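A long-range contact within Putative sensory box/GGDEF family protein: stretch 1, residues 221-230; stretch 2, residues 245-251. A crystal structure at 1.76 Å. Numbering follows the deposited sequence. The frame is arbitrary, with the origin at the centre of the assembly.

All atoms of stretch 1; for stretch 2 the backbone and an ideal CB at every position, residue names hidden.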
# COMPACT_ATOMS: atom_id res chain seq x y z
N ASN A 221 10.33 -2.32 16.01
CA ASN A 221 9.19 -3.18 15.92
C ASN A 221 8.27 -2.74 17.07
O ASN A 221 8.75 -2.47 18.20
CB ASN A 221 9.57 -4.65 16.04
CG ASN A 221 8.39 -5.55 15.80
OD1 ASN A 221 7.43 -5.59 16.59
ND2 ASN A 221 8.42 -6.30 14.69
N PHE A 222 6.98 -2.59 16.77
CA PHE A 222 6.06 -2.08 17.76
C PHE A 222 6.08 -2.98 19.02
O PHE A 222 5.92 -2.48 20.14
CB PHE A 222 4.65 -2.07 17.20
CG PHE A 222 3.73 -1.17 18.00
CD1 PHE A 222 3.52 0.13 17.66
CD2 PHE A 222 3.09 -1.71 19.13
CE1 PHE A 222 2.62 0.97 18.40
CE2 PHE A 222 2.20 -0.92 19.89
CZ PHE A 222 1.96 0.42 19.52
N SER A 223 6.27 -4.25 18.82
CA SER A 223 6.25 -5.17 19.97
C SER A 223 7.48 -5.00 20.87
O SER A 223 7.43 -5.35 22.05
CB SER A 223 6.11 -6.60 19.54
OG SER A 223 7.34 -7.08 18.99
N ASN A 224 8.57 -4.50 20.32
CA ASN A 224 9.78 -4.22 21.10
C ASN A 224 9.65 -2.85 21.71
O ASN A 224 10.07 -2.62 22.85
CB ASN A 224 10.97 -4.23 20.13
CG ASN A 224 12.29 -4.02 20.81
OD1 ASN A 224 12.64 -4.77 21.75
ND2 ASN A 224 13.09 -3.07 20.29
N MET A 225 9.09 -1.91 20.97
CA MET A 225 8.95 -0.54 21.42
C MET A 225 7.91 -0.34 22.57
O MET A 225 8.15 0.41 23.53
CB MET A 225 8.63 0.36 20.23
CG MET A 225 9.85 0.51 19.26
SD MET A 225 9.13 0.97 17.63
CE MET A 225 8.75 2.62 17.85
N TYR A 226 6.79 -1.03 22.44
CA TYR A 226 5.62 -0.92 23.32
C TYR A 226 5.08 -2.28 23.65
O TYR A 226 3.95 -2.66 23.30
CB TYR A 226 4.52 -0.05 22.66
CG TYR A 226 4.99 1.31 22.22
CD1 TYR A 226 5.39 2.29 23.14
CD2 TYR A 226 5.07 1.63 20.88
CE1 TYR A 226 5.80 3.56 22.75
CE2 TYR A 226 5.44 2.92 20.49
CZ TYR A 226 5.82 3.88 21.44
OH TYR A 226 6.21 5.17 21.07
N PRO A 227 5.84 -3.06 24.41
CA PRO A 227 5.48 -4.45 24.65
C PRO A 227 4.13 -4.66 25.34
O PRO A 227 3.46 -5.64 25.07
CB PRO A 227 6.64 -4.99 25.53
CG PRO A 227 7.50 -3.80 25.82
CD PRO A 227 7.13 -2.65 24.99
N ASP A 228 3.73 -3.71 26.17
CA ASP A 228 2.46 -3.84 26.86
C ASP A 228 1.32 -3.29 26.10
O ASP A 228 0.20 -3.57 26.46
CB ASP A 228 2.53 -3.17 28.23
CG ASP A 228 3.47 -3.91 29.07
OD1 ASP A 228 3.23 -5.14 29.14
OD2 ASP A 228 4.49 -3.33 29.51
N ILE A 229 1.61 -2.51 25.06
CA ILE A 229 0.53 -1.93 24.21
C ILE A 229 0.26 -2.83 22.99
O ILE A 229 -0.89 -2.96 22.55
CB ILE A 229 0.80 -0.47 23.84
CG1 ILE A 229 0.96 0.43 25.12
CG2 ILE A 229 -0.29 0.08 22.90
CD1 ILE A 229 1.36 1.75 24.81
N TRP A 230 1.30 -3.50 22.53
CA TRP A 230 1.15 -4.45 21.39
C TRP A 230 -0.00 -5.43 21.44
O TRP A 230 -0.76 -5.53 20.49
CB TRP A 230 2.51 -5.10 21.05
CG TRP A 230 2.54 -6.06 19.91
CD1 TRP A 230 2.98 -7.34 19.93
CD2 TRP A 230 2.28 -5.73 18.51
NE1 TRP A 230 2.93 -7.88 18.66
CE2 TRP A 230 2.57 -6.89 17.77
CE3 TRP A 230 1.83 -4.56 17.84
CZ2 TRP A 230 2.37 -6.98 16.37
CZ3 TRP A 230 1.64 -4.63 16.46
CH2 TRP A 230 1.93 -5.83 15.74
N UNK A 245 4.38 8.17 29.04
CA UNK A 245 5.29 8.90 28.16
C UNK A 245 4.80 9.06 26.70
O UNK A 245 5.16 10.03 25.99
CB UNK A 245 6.64 8.19 28.16
N UNK A 246 3.98 8.13 26.29
CA UNK A 246 3.37 8.15 24.95
C UNK A 246 1.92 7.78 25.11
O UNK A 246 1.56 6.83 25.84
CB UNK A 246 4.07 7.20 23.98
N UNK A 247 1.08 8.47 24.35
CA UNK A 247 -0.30 8.05 24.13
C UNK A 247 -0.33 7.37 22.76
O UNK A 247 0.18 7.96 21.81
CB UNK A 247 -1.27 9.23 24.20
N UNK A 248 -0.79 6.14 22.70
CA UNK A 248 -0.90 5.47 21.40
C UNK A 248 -2.39 5.14 21.22
O UNK A 248 -3.01 4.44 22.07
CB UNK A 248 -0.02 4.22 21.32
N UNK A 249 -2.96 5.63 20.11
CA UNK A 249 -4.27 5.24 19.72
C UNK A 249 -4.12 4.31 18.50
O UNK A 249 -3.18 4.51 17.71
CB UNK A 249 -5.14 6.46 19.42
N UNK A 250 -4.94 3.27 18.46
CA UNK A 250 -4.71 2.22 17.46
C UNK A 250 -6.03 1.69 16.94
O UNK A 250 -7.11 1.72 17.60
CB UNK A 250 -3.88 1.08 18.05
N UNK A 251 -5.98 1.21 15.69
CA UNK A 251 -7.12 0.55 15.13
C UNK A 251 -6.52 -0.43 14.11
O UNK A 251 -5.31 -0.40 13.85
CB UNK A 251 -8.12 1.53 14.51

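Stretch 1 sets the terms of the contact. A short helix, 222-225, is capped by Asn221, whose OD1 accepts from Ser223 N at 2.8 Å, and the chain then turns through Tyr226 to Ile229. Phe222, Tyr226 and Ile229 all point CA-to-CB toward the other stretch and offer mostly carbon; the one polar side-chain group among these three is the Tyr226 hydroxyl.

Position 245 has phi/psi of -130/-26, off the extended pattern that follows, and its ideal CB finds nothing of stretch 1 within 5.5 Å. The contact therefore sets no preference, and many side chains would do. The deposited residue is Glu245, which makes no contact with stretch 1.

From position 246 the backbone is extended (-137/140), and CA-to-CB points toward stretch 1. The ideal CB lies 4.1 Å from Tyr226 OH, so the nearest feature is a hydroxyl at the tip of a ring. A polar side chain, a flat aromatic one or a modest aliphatic one could each suit. The deposited residue is His246. Tyr226 OH sits over one face of its imidazole, 3.5 Å from His246 CG. The two rings are oblique, with centroids 5.7 Å apart and planes at 56°. The hydroxyl lies over the ring face rather than in the ring plane, and it is hydrogen-bonded elsewhere in the structure.

Position 247 turns CA-to-CB away, as expected from the alternation along a strand, and stretch 1 cannot discriminate there. It is Leu247, without contact.

Position 248 is the most informative. Its CA is 8.0 Å from the CA of Ile229, the closest CA pair across the two stretches, and its CB again points toward stretch 1. The ideal CB is 4.4 Å from Ile229 CG2 and 4.6 Å from Phe222 CZ, leaving room for further carbon atoms between these groups and the Tyr226 ring. No charge lies beside this space, so an aliphatic side chain is favoured; phi/psi of -120/124 suits a beta-branched residue, though leucine or methionine would also be plausible. The deposited residue is Ile248, with chi1 m and chi2 t. This extended arm delivers Ile248 CD1 to three partners: 3.6 Å from Phe222 CZ, 3.5 Å from Ile229 CD1 and 3.5 Å from Tyr226 CD2. Ile248 CD1 stands 3.4 Å from the centroid of the Tyr226 ring, only 8° off its normal, a CH-pi contact over the face. Ile248 has the largest covered area of either stretch, 83 Å² of the 275 Å² buried in all.

Position 249 points away and is unconstrained by stretch 1; it is Ala249.

Position 250 points toward stretch 1 again, but its ideal CB has no neighbour there within 5.5 Å. A small side chain would fall short, whereas a long aliphatic or aromatic one could reach Ile229. The deposited residue is Phe250, with chi1 p. Phe250 CE2 comes within 4.3 Å of Ile229 CG2, a looser apolar contact in which the methyl lies oblique to the ring.

Position 251 is out of reach, so stretch 1 gives no guidance; it is Ser251.

Stretch 2, residues 245-251: EHLIAFS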
# COMPACT_ATOMS: atom_id res chain seq x y z
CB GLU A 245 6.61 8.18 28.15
CG GLU A 245 7.27 8.24 29.53
CD GLU A 245 8.78 8.27 29.43
OE1 GLU A 245 9.36 7.22 29.05
OE2 GLU A 245 9.38 9.34 29.71
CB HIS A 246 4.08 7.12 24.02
CG HIS A 246 5.32 7.67 23.39
ND1 HIS A 246 6.53 7.76 24.06
CD2 HIS A 246 5.54 8.19 22.16
CE1 HIS A 246 7.43 8.33 23.28
NE2 HIS A 246 6.85 8.63 22.13
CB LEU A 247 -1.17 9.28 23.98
CG LEU A 247 -2.57 8.96 23.45
CD1 LEU A 247 -3.40 8.01 24.37
CD2 LEU A 247 -3.32 10.28 23.15
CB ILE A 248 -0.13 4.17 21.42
CG1 ILE A 248 1.36 4.47 21.65
CG2 ILE A 248 -0.29 3.45 20.04
CD1 ILE A 248 2.07 3.27 21.79
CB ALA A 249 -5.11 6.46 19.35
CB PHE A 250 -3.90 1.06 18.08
CG PHE A 250 -4.45 0.60 19.46
CD1 PHE A 250 -5.47 -0.34 19.56
CD2 PHE A 250 -3.90 1.15 20.65
CE1 PHE A 250 -5.98 -0.72 20.84
CE2 PHE A 250 -4.40 0.77 21.90
CZ PHE A 250 -5.42 -0.14 21.98
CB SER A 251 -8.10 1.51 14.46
OG SER A 251 -7.42 2.10 13.35
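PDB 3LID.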